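Local structure of calcium uptake protein 3, mitochondrial (Homo sapiens, 6AGI) at residues Tyr93-Cys98 / Thr210-His215; Phe22-Cys27 / Phe32-Asp37; Asp37-Val42 / Leu78-Lys83; Leu10-Arg15 / Ala151-Gln156. The protein senses mitochondrial calcium through its EF-hands and, paired with MICU1, regulates the mitochondrial calcium uniporter channel in the central nervous system and skeletal muscle. All blocks are in the same frame, centred on the assembly; numbering follows the deposited sequence.

Contact 1. Residues Tyr93-Cys98 / Thr210-His215; sequences YLFLLC and TTLLVH
Leu212 carries most of this contact, meeting Leu96 and Phe95 with a single methyl group, CD1. Leu96 and Leu212 reach for each other tip to tip: CD1 of Leu212 lies 3.7 Å from CD2 of Leu96 and 4.1 Å from its branch carbon CG. In both leucines CG stands anti to the carbonyl carbon (chi1 -61° in Leu96, -77° in Leu212), a common helical setting that carries the forked end out from its own helix. Phe95 contributes more lightly. Its CD2 comes within 4.4 Å of the same Leu212 CD1, which sits at the ring's edge and near its plane. The joint is one of helix 90-101 with the start of helix 211-217, whose backbones stay apart: the nearest CA pair, Leu96 and Leu212, is 10.0 Å apart. Branched aliphatic ends suit this spacing, since they bridge it without polar atoms that would need partners. Phe233 of helix 227-250 touches both leucines and so fills in beside them. On the other segment Thr210 is the N-cap of helix 211-217, with OG1 accepting a weak bond from Leu213 N and also hydrogen-bonded to Glu92. The Phe95 ring packs on Met315 of the second subunit and makes an edge-to-face pair with Phe127, the residue following the calcium ligand Glu126 in EF-hand 1; the side chains of Phe95 and Glu126 are about 11 Å apart.

Contact 2. Residues Phe22-Cys27 / Phe32-Asp37; sequences FASIEC and FMTPYD
Ile25 and Phe32 bring their side chains out on the same face of a small antiparallel ladder, with Ile25 CB 3.7 Å from Phe32 CB. The beta-branched Ile25 suits a strand, and its CG1 goes on to meet Thr34 CG2 at 3.5 Å, the two side chains crossing at about a right angle. Further along, Met33 bends at chi3 to bring its CE methyl to 3.7 Å from Phe22 CB. The backbone here forms a classic beta bulge, two residues, Ser24 and Ile25, standing opposite the single Phe32: Phe32 O accepts from Ser24 N and from Ile25 N, the second bond the straighter (169° at the hydrogen). Phe32 N returns a bond to Ile25 O. Beyond the bulge lies the polar edge, where helix 35-43 starts with a capping box: Asp37 N donates to Thr34 OG1, and Asp37 OD2 accepts from Thr34 N at 3.2 Å. The syn lone pair of that same oxygen takes Ser24 OG at 2.7 Å, so one carboxylate oxygen ties the helix start to the residue just before strand 25-27. With an alanine at Asp37, Ser24 OG and Thr34 N would probably lose this shared acceptor, leaving the serine hydroxyl free to turn. Glu26 is hydrogen-bonded to Ser55 of neighbouring strand 54-55.

Contact 3. Residues Asp37-Val42 / Leu78-Lys83; sequences DFILAV and LFRNLK
Phe79 meets Ile39 with its first side-chain carbon and Phe38 with its ring. At the base, Phe79 CB lies 3.9 Å from Ile39 CD1, the far end of an isoleucine extended along its longer branch. That same methyl is also 3.9 Å from the backbone Phe79 O. From CB the chain turns with CG anti to the carbonyl carbon (chi1 -78°), which leads the ring toward Phe38. One flank of the ring then does the touching: CD2 is 4.0 Å and CE2 3.9 Å from Phe38 CD2. The ring centres stand 5.9 Å apart with planes at 60°, an oblique aromatic pair. Phe79 also touches Leu237 of helix 227-250, so its side chain contacts both helix 35-43 and that long helix. Beside it, Arg80 adds the aliphatic start of its side chain, CG standing 4.0 Å from Ile39 CD1. Its guanidinium end turns to helix 227-250, with NE paired to Glu240 and NH2 to Glu243 in salt bridges. Arginine suits this place because its methylene groups can line the apolar joint while its charge is carried to acidic partners. No hydrogen bond joins the two segments; between them the contact is apolar and rests on shape and burial, while polar links come from Arg80 to helix 227-250 and from Lys83 to Tyr36 of helix 35-43.

Contact 4. Residues Leu10-Arg15 / Ala151-Gln156; sequences LYATSR and AMLRLQ
Leu153 pushes its CD2 methyl against the turn of backbone at Tyr11 and Ala12. That methyl lies 3.6 Å from Tyr11 CB and 3.3 Å from Tyr11 O, while Ala12 CB is 3.9 Å away. The other branch, CD1, also reaches Ala12 CB, at 4.0 Å, so the alanine methyl is touched by both prongs of the leucine fork. This reach follows from a CG set anti to the backbone N (chi1 177°), which sends the fork out from helix 147-158 toward the loop. Tyr11 offers only its base: its ring leads off from the contact, and the hydroxyl makes a weak hydrogen bond to Asp146. A small residue suits position Ala12, because it lets the leucine come close to the main chain. No hydrogen bond passes between the two segments. Their joint is a helix packed on the linker between helices 6-9 and 14-22. Thr13 holds the N-cap position of the latter, without a capping bond from its side chain; its backbone N is bonded to the Glu16 side chain. Leu8 of helix 6-9 lies against Leu153 as well, Gln156 is bonded through its backbone to Leu31 of strand 30-32, and Arg15, in the first turn of helix 14-22, packs on helix 90-101.

All four contacts belong to the N-terminal part of the chain. Contacts 2, 3 and 1 come in series, whereas contact 4 joins the chain's beginning to helix 147-158, spanning contacts 2 and 3 and alternating with contact 1. Contacts 2 and 3, with centres about 10 Å apart, share Asp37 and helix 35-43. The centre of contact 1 is about 12 Å from each of theirs, and it touches both, through Tyr93 on Met33 and Leu96 on Phe38. The centres of contacts 4 and 3 are about 23 Å apart, but contact 4 reaches contact 1 through Arg15. Helix 90-101 links this region to EF-hand 1 through Phe95 and Phe127, and to the second subunit.

Contact 1. Residues Tyr93-Cys98 / Thr210-His215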
loop_
_atom_site.group_PDB
_atom_site.type_symbol
_atom_site.label_atom_id
_atom_site.label_comp_id
_atom_site.label_asym_id
_atom_site.label_seq_id
_atom_site.Cartn_x
_atom_site.Cartn_y
_atom_site.Cartn_z
ATOM N N TYR B 93 -1.743 17.071 -15.854
ATOM C CA TYR B 93 -1.615 17.460 -14.455
ATOM C C TYR B 93 -1.841 16.276 -13.527
ATOM O O TYR B 93 -1.051 16.032 -12.602
ATOM C CB TYR B 93 -2.642 18.551 -14.183
ATOM C CG TYR B 93 -2.813 18.972 -12.751
ATOM C CD1 TYR B 93 -1.724 19.248 -11.925
ATOM C CD2 TYR B 93 -4.079 19.007 -12.195
ATOM C CE1 TYR B 93 -1.924 19.638 -10.601
ATOM C CE2 TYR B 93 -4.277 19.373 -10.902
ATOM C CZ TYR B 93 -3.212 19.693 -10.103
ATOM O OH TYR B 93 -3.494 20.052 -8.803
ATOM N N LEU B 94 -2.971 15.576 -13.716
ATOM C CA LEU B 94 -3.286 14.394 -12.908
ATOM C C LEU B 94 -2.178 13.350 -13.003
ATOM O O LEU B 94 -1.725 12.818 -11.983
ATOM C CB LEU B 94 -4.632 13.822 -13.346
ATOM C CG LEU B 94 -5.879 14.621 -12.969
ATOM C CD1 LEU B 94 -7.153 13.767 -13.031
ATOM C CD2 LEU B 94 -5.679 15.235 -11.548
ATOM N N PHE B 95 -1.748 13.031 -14.226
ATOM C CA PHE B 95 -0.585 12.169 -14.441
ATOM C C PHE B 95 0.602 12.591 -13.570
ATOM O O PHE B 95 1.139 11.780 -12.803
ATOM C CB PHE B 95 -0.218 12.204 -15.923
ATOM C CG PHE B 95 0.950 11.334 -16.313
ATOM C CD1 PHE B 95 0.941 9.971 -16.064
ATOM C CD2 PHE B 95 2.050 11.881 -16.967
ATOM C CE1 PHE B 95 2.020 9.167 -16.457
ATOM C CE2 PHE B 95 3.119 11.092 -17.348
ATOM C CZ PHE B 95 3.102 9.739 -17.100
ATOM N N LEU B 96 1.007 13.871 -13.657
ATOM C CA LEU B 96 2.183 14.331 -12.919
ATOM C C LEU B 96 2.003 14.208 -11.401
ATOM O O LEU B 96 2.904 13.703 -10.698
ATOM C CB LEU B 96 2.472 15.775 -13.306
ATOM C CG LEU B 96 2.770 15.984 -14.786
ATOM C CD1 LEU B 96 2.806 17.475 -15.184
ATOM C CD2 LEU B 96 4.114 15.306 -15.064
ATOM N N LEU B 97 0.838 14.635 -10.883
ATOM C CA LEU B 97 0.516 14.412 -9.477
ATOM C C LEU B 97 0.637 12.960 -9.086
ATOM O O LEU B 97 1.104 12.635 -7.978
ATOM C CB LEU B 97 -0.894 14.877 -9.130
ATOM C CG LEU B 97 -1.149 16.357 -9.110
ATOM C CD1 LEU B 97 -2.624 16.594 -8.837
ATOM C CD2 LEU B 97 -0.253 16.889 -8.023
ATOM N N CYS B 98 0.095 12.085 -9.916
ATOM C CA CYS B 98 0.153 10.672 -9.607
ATOM C C CYS B 98 1.597 10.184 -9.514
ATOM O O CYS B 98 1.943 9.428 -8.589
ATOM C CB CYS B 98 -0.651 9.928 -10.663
ATOM S SG CYS B 98 -0.551 8.147 -10.628
ATOM N N THR B 210 0.794 19.026 -26.581
ATOM C CA THR B 210 1.167 19.560 -25.284
ATOM C C THR B 210 2.664 19.356 -25.113
ATOM O O THR B 210 3.328 18.739 -25.959
ATOM C CB THR B 210 0.402 18.901 -24.124
ATOM O OG1 THR B 210 0.592 17.479 -24.151
ATOM C CG2 THR B 210 -1.094 19.236 -24.157
ATOM N N THR B 211 3.205 19.909 -24.019
ATOM C CA THR B 211 4.638 19.767 -23.774
ATOM C C THR B 211 5.023 18.315 -23.531
ATOM O O THR B 211 5.999 17.832 -24.107
ATOM C CB THR B 211 5.078 20.676 -22.625
ATOM O OG1 THR B 211 5.235 22.012 -23.126
ATOM C CG2 THR B 211 6.374 20.168 -21.945
ATOM N N LEU B 212 4.271 17.590 -22.697
ATOM C CA LEU B 212 4.647 16.198 -22.462
ATOM C C LEU B 212 4.438 15.357 -23.715
ATOM O O LEU B 212 5.205 14.422 -23.975
ATOM C CB LEU B 212 3.875 15.620 -21.277
ATOM C CG LEU B 212 4.472 16.129 -19.968
ATOM C CD1 LEU B 212 3.762 15.498 -18.785
ATOM C CD2 LEU B 212 6.010 15.889 -19.908
ATOM N N LEU B 213 3.442 15.705 -24.524
ATOM C CA LEU B 213 3.175 14.954 -25.743
ATOM C C LEU B 213 4.324 15.098 -26.757
ATOM O O LEU B 213 4.792 14.102 -27.332
ATOM C CB LEU B 213 1.852 15.450 -26.306
ATOM C CG LEU B 213 0.777 14.493 -26.763
ATOM C CD1 LEU B 213 0.495 13.477 -25.693
ATOM C CD2 LEU B 213 -0.471 15.326 -27.073
ATOM N N VAL B 214 4.815 16.327 -26.963
ATOM C CA VAL B 214 5.936 16.568 -27.875
ATOM C C VAL B 214 7.256 16.083 -27.270
ATOM O O VAL B 214 8.115 15.515 -27.965
ATOM C CB VAL B 214 5.988 18.063 -28.244
ATOM C CG1 VAL B 214 7.166 18.352 -29.128
ATOM C CG2 VAL B 214 4.722 18.427 -28.995
ATOM N N HIS B 215 7.440 16.298 -25.973
ATOM C CA HIS B 215 8.650 15.836 -25.319
ATOM C C HIS B 215 8.791 14.321 -25.449
ATOM O O HIS B 215 9.896 13.817 -25.682
ATOM C CB HIS B 215 8.617 16.262 -23.852
ATOM C CG HIS B 215 9.774 15.758 -23.048
ATOM N ND1 HIS B 215 11.008 16.363 -23.063
ATOM C CD2 HIS B 215 9.886 14.711 -22.201
ATOM C CE1 HIS B 215 11.830 15.714 -22.259
ATOM N NE2 HIS B 215 11.175 14.702 -21.727
#

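Contact 2. Residues Phe22-Cys27 / Phe32-Asp37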
loop_
_atom_site.group_PDB
_atom_site.type_symbol
_atom_site.label_atom_id
_atom_site.label_comp_id
_atom_site.label_asym_id
_atom_site.label_seq_id
_atom_site.Cartn_x
_atom_site.Cartn_y
_atom_site.Cartn_z
ATOM N N PHE B 22 -4.586 27.354 -10.630
ATOM C CA PHE B 22 -3.205 27.581 -11.014
ATOM C C PHE B 22 -2.991 27.736 -12.511
ATOM O O PHE B 22 -1.921 28.194 -12.913
ATOM C CB PHE B 22 -2.338 26.459 -10.480
ATOM C CG PHE B 22 -1.992 26.616 -9.031
ATOM C CD1 PHE B 22 -0.900 27.379 -8.651
ATOM C CD2 PHE B 22 -2.744 26.002 -8.045
ATOM C CE1 PHE B 22 -0.568 27.522 -7.330
ATOM C CE2 PHE B 22 -2.408 26.138 -6.701
ATOM C CZ PHE B 22 -1.326 26.899 -6.345
ATOM N N ALA B 23 -3.964 27.374 -13.342
ATOM C CA ALA B 23 -3.759 27.426 -14.784
ATOM C C ALA B 23 -3.729 28.866 -15.283
ATOM O O ALA B 23 -4.407 29.743 -14.747
ATOM C CB ALA B 23 -4.852 26.633 -15.503
ATOM N N SER B 24 -2.945 29.100 -16.345
ATOM C CA SER B 24 -2.794 30.440 -16.900
ATOM C C SER B 24 -2.932 30.520 -18.422
ATOM O O SER B 24 -2.906 31.634 -18.959
ATOM C CB SER B 24 -1.458 31.080 -16.458
ATOM O OG SER B 24 -0.327 30.633 -17.190
ATOM N N ILE B 25 -3.063 29.403 -19.138
ATOM C CA ILE B 25 -3.121 29.420 -20.599
ATOM C C ILE B 25 -4.504 28.953 -21.032
ATOM O O ILE B 25 -4.995 27.916 -20.565
ATOM C CB ILE B 25 -2.048 28.510 -21.230
ATOM C CG1 ILE B 25 -0.666 28.788 -20.641
ATOM C CG2 ILE B 25 -2.013 28.675 -22.729
ATOM C CD1 ILE B 25 -0.135 30.150 -20.938
ATOM N N GLU B 26 -5.114 29.688 -21.951
ATOM C CA GLU B 26 -6.344 29.252 -22.584
ATOM C C GLU B 26 -6.082 29.175 -24.081
ATOM O O GLU B 26 -5.462 30.076 -24.648
ATOM C CB GLU B 26 -7.482 30.218 -22.257
ATOM C CG GLU B 26 -8.778 29.948 -22.997
ATOM C CD GLU B 26 -8.879 30.665 -24.337
ATOM O OE1 GLU B 26 -8.651 31.895 -24.396
ATOM O OE2 GLU B 26 -9.161 29.982 -25.336
ATOM N N CYS B 27 -6.556 28.120 -24.735
ATOM C CA CYS B 27 -6.466 28.079 -26.193
ATOM C C CYS B 27 -7.655 27.289 -26.718
ATOM O O CYS B 27 -7.740 26.080 -26.488
ATOM C CB CYS B 27 -5.138 27.459 -26.651
ATOM S SG CYS B 27 -5.125 26.932 -28.408
ATOM N N PHE B 32 -5.006 25.518 -19.622
ATOM C CA PHE B 32 -3.722 24.850 -19.475
ATOM C C PHE B 32 -2.911 25.436 -18.337
ATOM O O PHE B 32 -3.027 26.604 -17.967
ATOM C CB PHE B 32 -2.861 24.909 -20.748
ATOM C CG PHE B 32 -3.455 24.191 -21.895
ATOM C CD1 PHE B 32 -3.320 22.826 -22.004
ATOM C CD2 PHE B 32 -4.166 24.875 -22.853
ATOM C CE1 PHE B 32 -3.877 22.148 -23.065
ATOM C CE2 PHE B 32 -4.737 24.210 -23.925
ATOM C CZ PHE B 32 -4.588 22.842 -24.035
ATOM N N MET B 33 -2.013 24.601 -17.863
ATOM C CA MET B 33 -1.016 24.939 -16.875
ATOM C C MET B 33 0.302 25.084 -17.632
ATOM O O MET B 33 0.541 24.353 -18.602
ATOM C CB MET B 33 -1.004 23.769 -15.877
ATOM C CG MET B 33 -0.635 23.971 -14.446
ATOM S SD MET B 33 -1.136 22.479 -13.551
ATOM C CE MET B 33 -2.031 23.193 -12.216
ATOM N N THR B 34 1.140 26.046 -17.258
ATOM C CA THR B 34 2.511 25.993 -17.753
ATOM C C THR B 34 3.362 25.162 -16.810
ATOM O O THR B 34 2.931 24.819 -15.703
ATOM C CB THR B 34 3.087 27.389 -17.896
ATOM O OG1 THR B 34 3.006 28.067 -16.641
ATOM C CG2 THR B 34 2.352 28.149 -18.966
ATOM N N PRO B 35 4.580 24.790 -17.220
ATOM C CA PRO B 35 5.448 24.066 -16.274
ATOM C C PRO B 35 5.692 24.847 -14.994
ATOM O O PRO B 35 5.686 24.253 -13.904
ATOM C CB PRO B 35 6.721 23.833 -17.082
ATOM C CG PRO B 35 6.221 23.798 -18.509
ATOM C CD PRO B 35 5.140 24.819 -18.584
ATOM N N TYR B 36 5.864 26.174 -15.078
ATOM C CA TYR B 36 5.961 26.956 -13.844
ATOM C C TYR B 36 4.662 26.851 -13.035
ATOM O O TYR B 36 4.694 26.596 -11.821
ATOM C CB TYR B 36 6.301 28.426 -14.143
ATOM C CG TYR B 36 6.664 29.232 -12.914
ATOM C CD1 TYR B 36 7.375 28.652 -11.865
ATOM C CD2 TYR B 36 6.319 30.566 -12.801
ATOM C CE1 TYR B 36 7.720 29.378 -10.724
ATOM C CE2 TYR B 36 6.656 31.315 -11.660
ATOM C CZ TYR B 36 7.360 30.712 -10.625
ATOM O OH TYR B 36 7.716 31.423 -9.486
ATOM N N ASP B 37 3.504 26.949 -13.705
ATOM C CA ASP B 37 2.245 26.874 -12.974
ATOM C C ASP B 37 2.096 25.544 -12.260
ATOM O O ASP B 37 1.553 25.498 -11.147
ATOM C CB ASP B 37 1.045 27.034 -13.907
ATOM C CG ASP B 37 0.832 28.442 -14.365
ATOM O OD1 ASP B 37 0.973 29.371 -13.535
ATOM O OD2 ASP B 37 0.456 28.601 -15.547
#

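Contact 3. Residues Asp37-Val42 / Leu78-Lys83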
loop_
_atom_site.group_PDB
_atom_site.type_symbol
_atom_site.label_atom_id
_atom_site.label_comp_id
_atom_site.label_asym_id
_atom_site.label_seq_id
_atom_site.Cartn_x
_atom_site.Cartn_y
_atom_site.Cartn_z
ATOM N N ASP B 37 3.504 26.949 -13.705
ATOM C CA ASP B 37 2.245 26.874 -12.974
ATOM C C ASP B 37 2.096 25.544 -12.260
ATOM O O ASP B 37 1.553 25.498 -11.147
ATOM C CB ASP B 37 1.045 27.034 -13.907
ATOM C CG ASP B 37 0.832 28.442 -14.365
ATOM O OD1 ASP B 37 0.973 29.371 -13.535
ATOM O OD2 ASP B 37 0.456 28.601 -15.547
ATOM N N PHE B 38 2.605 24.464 -12.861
ATOM C CA PHE B 38 2.593 23.189 -12.172
ATOM C C PHE B 38 3.529 23.197 -10.959
ATOM O O PHE B 38 3.157 22.726 -9.869
ATOM C CB PHE B 38 2.925 22.076 -13.142
ATOM C CG PHE B 38 3.089 20.771 -12.465
ATOM C CD1 PHE B 38 1.984 20.041 -12.052
ATOM C CD2 PHE B 38 4.361 20.304 -12.167
ATOM C CE1 PHE B 38 2.143 18.861 -11.402
ATOM C CE2 PHE B 38 4.521 19.117 -11.507
ATOM C CZ PHE B 38 3.406 18.395 -11.130
ATOM N N ILE B 39 4.758 23.691 -11.138
ATOM C CA ILE B 39 5.686 23.794 -10.009
ATOM C C ILE B 39 5.044 24.531 -8.836
ATOM O O ILE B 39 5.180 24.129 -7.670
ATOM C CB ILE B 39 7.001 24.461 -10.440
ATOM C CG1 ILE B 39 7.706 23.581 -11.496
ATOM C CG2 ILE B 39 7.880 24.713 -9.221
ATOM C CD1 ILE B 39 9.002 24.168 -12.046
ATOM N N LEU B 40 4.367 25.646 -9.126
ATOM C CA LEU B 40 3.665 26.366 -8.073
ATOM C C LEU B 40 2.542 25.520 -7.496
ATOM O O LEU B 40 2.392 25.432 -6.268
ATOM C CB LEU B 40 3.143 27.700 -8.608
ATOM C CG LEU B 40 4.277 28.695 -8.907
ATOM C CD1 LEU B 40 3.830 29.975 -9.608
ATOM C CD2 LEU B 40 5.060 29.009 -7.628
ATOM N N ALA B 41 1.798 24.821 -8.368
ATOM C CA ALA B 41 0.653 24.029 -7.921
ATOM C C ALA B 41 1.057 22.946 -6.936
ATOM O O ALA B 41 0.265 22.576 -6.062
ATOM C CB ALA B 41 -0.043 23.386 -9.118
ATOM N N VAL B 42 2.276 22.422 -7.050
ATOM C CA VAL B 42 2.718 21.370 -6.142
ATOM C C VAL B 42 3.598 21.881 -4.997
ATOM O O VAL B 42 3.860 21.118 -4.052
ATOM C CB VAL B 42 3.398 20.219 -6.914
ATOM C CG1 VAL B 42 2.472 19.760 -7.975
ATOM C CG2 VAL B 42 4.690 20.651 -7.547
ATOM N N LEU B 78 14.233 19.896 -16.036
ATOM C CA LEU B 78 13.422 20.018 -17.233
ATOM C C LEU B 78 12.358 21.087 -17.055
ATOM O O LEU B 78 12.240 22.017 -17.869
ATOM C CB LEU B 78 12.804 18.651 -17.554
ATOM C CG LEU B 78 11.793 18.570 -18.705
ATOM C CD1 LEU B 78 12.461 18.771 -20.037
ATOM C CD2 LEU B 78 11.015 17.253 -18.691
ATOM N N PHE B 79 11.583 20.976 -15.973
ATOM C CA PHE B 79 10.464 21.890 -15.773
ATOM C C PHE B 79 10.927 23.284 -15.420
ATOM O O PHE B 79 10.255 24.245 -15.787
ATOM C CB PHE B 79 9.515 21.372 -14.689
ATOM C CG PHE B 79 8.610 20.275 -15.159
ATOM C CD1 PHE B 79 9.106 19.206 -15.873
ATOM C CD2 PHE B 79 7.255 20.324 -14.892
ATOM C CE1 PHE B 79 8.274 18.209 -16.305
ATOM C CE2 PHE B 79 6.416 19.329 -15.311
ATOM C CZ PHE B 79 6.926 18.267 -16.021
ATOM N N ARG B 80 12.084 23.445 -14.766
ATOM C CA ARG B 80 12.487 24.819 -14.514
ATOM C C ARG B 80 13.173 25.462 -15.693
ATOM O O ARG B 80 13.112 26.687 -15.807
ATOM C CB ARG B 80 13.459 24.965 -13.339
ATOM C CG ARG B 80 12.998 24.493 -12.007
ATOM C CD ARG B 80 14.149 24.229 -11.074
ATOM N NE ARG B 80 14.398 22.809 -10.914
ATOM C CZ ARG B 80 15.231 22.301 -10.015
ATOM N NH1 ARG B 80 15.900 23.109 -9.197
ATOM N NH2 ARG B 80 15.376 20.980 -9.933
ATOM N N ASN B 81 13.735 24.684 -16.612
ATOM C CA ASN B 81 14.312 25.305 -17.792
ATOM C C ASN B 81 13.230 25.681 -18.797
ATOM O O ASN B 81 13.348 26.705 -19.481
ATOM C CB ASN B 81 15.388 24.399 -18.396
ATOM C CG ASN B 81 16.571 24.173 -17.444
ATOM O OD1 ASN B 81 16.837 24.984 -16.542
ATOM N ND2 ASN B 81 17.311 23.085 -17.671
ATOM N N LEU B 82 12.214 24.824 -18.938
ATOM C CA LEU B 82 10.921 25.172 -19.533
ATOM C C LEU B 82 10.132 26.009 -18.548
ATOM O O LEU B 82 9.204 25.528 -17.901
ATOM C CB LEU B 82 10.112 23.929 -19.820
ATOM C CG LEU B 82 10.427 23.018 -20.948
ATOM C CD1 LEU B 82 9.343 21.942 -20.938
ATOM C CD2 LEU B 82 10.345 23.929 -22.086
ATOM N N LYS B 83 10.458 27.274 -18.428
ATOM C CA LYS B 83 9.795 27.929 -17.309
ATOM C C LYS B 83 8.329 28.176 -17.629
ATOM O O LYS B 83 7.443 27.547 -17.044
ATOM C CB LYS B 83 10.474 29.249 -16.928
ATOM C CG LYS B 83 9.975 29.818 -15.606
ATOM C CD LYS B 83 10.604 31.164 -15.284
ATOM C CE LYS B 83 9.916 31.779 -14.049
ATOM N NZ LYS B 83 10.137 33.268 -13.931
#

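Contact 4. Residues Leu10-Arg15 / Ala151-Gln156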
loop_
_atom_site.group_PDB
_atom_site.type_symbol
_atom_site.label_atom_id
_atom_site.label_comp_id
_atom_site.label_asym_id
_atom_site.label_seq_id
_atom_site.Cartn_x
_atom_site.Cartn_y
_atom_site.Cartn_z
ATOM N N LEU B 10 -18.492 25.661 -8.896
ATOM C CA LEU B 10 -19.605 24.963 -8.271
ATOM C C LEU B 10 -19.910 23.657 -8.975
ATOM O O LEU B 10 -20.468 22.742 -8.361
ATOM C CB LEU B 10 -20.848 25.858 -8.259
ATOM C CG LEU B 10 -20.771 27.141 -7.428
ATOM C CD1 LEU B 10 -21.962 28.021 -7.770
ATOM C CD2 LEU B 10 -20.713 26.844 -5.918
ATOM N N TYR B 11 -19.532 23.546 -10.240
ATOM C CA TYR B 11 -19.713 22.327 -11.002
ATOM C C TYR B 11 -18.491 21.400 -10.966
ATOM O O TYR B 11 -18.543 20.324 -11.562
ATOM C CB TYR B 11 -20.097 22.704 -12.439
ATOM C CG TYR B 11 -21.343 23.571 -12.475
ATOM C CD1 TYR B 11 -22.614 23.001 -12.496
ATOM C CD2 TYR B 11 -21.250 24.958 -12.454
ATOM C CE1 TYR B 11 -23.747 23.783 -12.507
ATOM C CE2 TYR B 11 -22.387 25.750 -12.472
ATOM C CZ TYR B 11 -23.631 25.159 -12.494
ATOM O OH TYR B 11 -24.768 25.948 -12.506
ATOM N N ALA B 12 -17.441 21.733 -10.213
ATOM C CA ALA B 12 -16.137 21.086 -10.336
ATOM C C ALA B 12 -15.701 20.373 -9.058
ATOM O O ALA B 12 -16.046 20.783 -7.948
ATOM C CB ALA B 12 -15.052 22.120 -10.701
ATOM N N THR B 13 -14.911 19.315 -9.235
ATOM C CA THR B 13 -14.174 18.633 -8.173
ATOM C C THR B 13 -13.062 19.517 -7.630
ATOM O O THR B 13 -12.660 20.509 -8.263
ATOM C CB THR B 13 -13.614 17.310 -8.703
ATOM O OG1 THR B 13 -14.704 16.446 -9.017
ATOM C CG2 THR B 13 -12.698 16.612 -7.727
ATOM N N SER B 14 -12.612 19.178 -6.408
ATOM C CA SER B 14 -11.408 19.764 -5.808
ATOM C C SER B 14 -10.257 19.856 -6.806
ATOM O O SER B 14 -9.706 20.933 -7.043
ATOM C CB SER B 14 -10.983 18.931 -4.600
ATOM O OG SER B 14 -11.940 19.013 -3.536
ATOM N N ARG B 15 -9.877 18.722 -7.401
ATOM C CA ARG B 15 -8.738 18.732 -8.323
ATOM C C ARG B 15 -9.001 19.658 -9.500
ATOM O O ARG B 15 -8.103 20.380 -9.939
ATOM C CB ARG B 15 -8.426 17.322 -8.836
ATOM C CG ARG B 15 -7.940 16.405 -7.772
ATOM C CD ARG B 15 -6.420 16.341 -7.705
ATOM N NE ARG B 15 -5.913 15.815 -6.435
ATOM C CZ ARG B 15 -6.301 14.668 -5.866
ATOM N NH1 ARG B 15 -7.235 13.893 -6.432
ATOM N NH2 ARG B 15 -5.755 14.292 -4.705
ATOM N N ALA B 151 -20.945 21.442 -19.859
ATOM C CA ALA B 151 -20.230 21.349 -21.123
ATOM C C ALA B 151 -19.093 22.357 -21.167
ATOM O O ALA B 151 -18.014 22.056 -21.686
ATOM C CB ALA B 151 -21.188 21.555 -22.292
ATOM N N MET B 152 -19.313 23.564 -20.635
ATOM C CA MET B 152 -18.232 24.545 -20.636
ATOM C C MET B 152 -17.074 24.087 -19.761
ATOM O O MET B 152 -15.909 24.231 -20.140
ATOM C CB MET B 152 -18.750 25.907 -20.172
ATOM C CG MET B 152 -18.127 27.105 -20.897
ATOM S SD MET B 152 -18.742 28.647 -20.181
ATOM C CE MET B 152 -20.531 28.422 -20.284
ATOM N N LEU B 153 -17.367 23.508 -18.600
ATOM C CA LEU B 153 -16.279 23.049 -17.743
ATOM C C LEU B 153 -15.582 21.847 -18.363
ATOM O O LEU B 153 -14.355 21.704 -18.254
ATOM C CB LEU B 153 -16.833 22.729 -16.351
ATOM C CG LEU B 153 -16.051 22.153 -15.147
ATOM C CD1 LEU B 153 -14.927 23.031 -14.609
ATOM C CD2 LEU B 153 -16.985 21.734 -14.043
ATOM N N ARG B 154 -16.340 20.996 -19.058
ATOM C CA ARG B 154 -15.753 19.871 -19.777
ATOM C C ARG B 154 -14.823 20.355 -20.868
ATOM O O ARG B 154 -13.713 19.836 -21.028
ATOM C CB ARG B 154 -16.864 19.021 -20.366
ATOM C CG ARG B 154 -16.462 17.701 -20.960
ATOM C CD ARG B 154 -17.717 16.886 -21.299
ATOM N NE ARG B 154 -18.663 16.893 -20.177
ATOM C CZ ARG B 154 -19.933 17.296 -20.256
ATOM N NH1 ARG B 154 -20.432 17.718 -21.417
ATOM N NH2 ARG B 154 -20.713 17.271 -19.175
ATOM N N LEU B 155 -15.245 21.374 -21.613
ATOM C CA LEU B 155 -14.360 21.989 -22.593
ATOM C C LEU B 155 -13.103 22.531 -21.935
ATOM O O LEU B 155 -11.984 22.278 -22.404
ATOM C CB LEU B 155 -15.092 23.102 -23.339
ATOM C CG LEU B 155 -14.195 23.792 -24.374
ATOM C CD1 LEU B 155 -14.034 22.976 -25.653
ATOM C CD2 LEU B 155 -14.767 25.148 -24.677
ATOM N N GLN B 156 -13.272 23.278 -20.839
ATOM C CA GLN B 156 -12.118 23.875 -20.178
ATOM C C GLN B 156 -11.099 22.811 -19.801
ATOM O O GLN B 156 -9.885 23.032 -19.914
ATOM C CB GLN B 156 -12.549 24.668 -18.946
ATOM C CG GLN B 156 -12.922 26.138 -19.236
ATOM C CD GLN B 156 -13.131 26.947 -17.966
ATOM O OE1 GLN B 156 -13.056 26.410 -16.870
ATOM N NE2 GLN B 156 -13.410 28.232 -18.110
#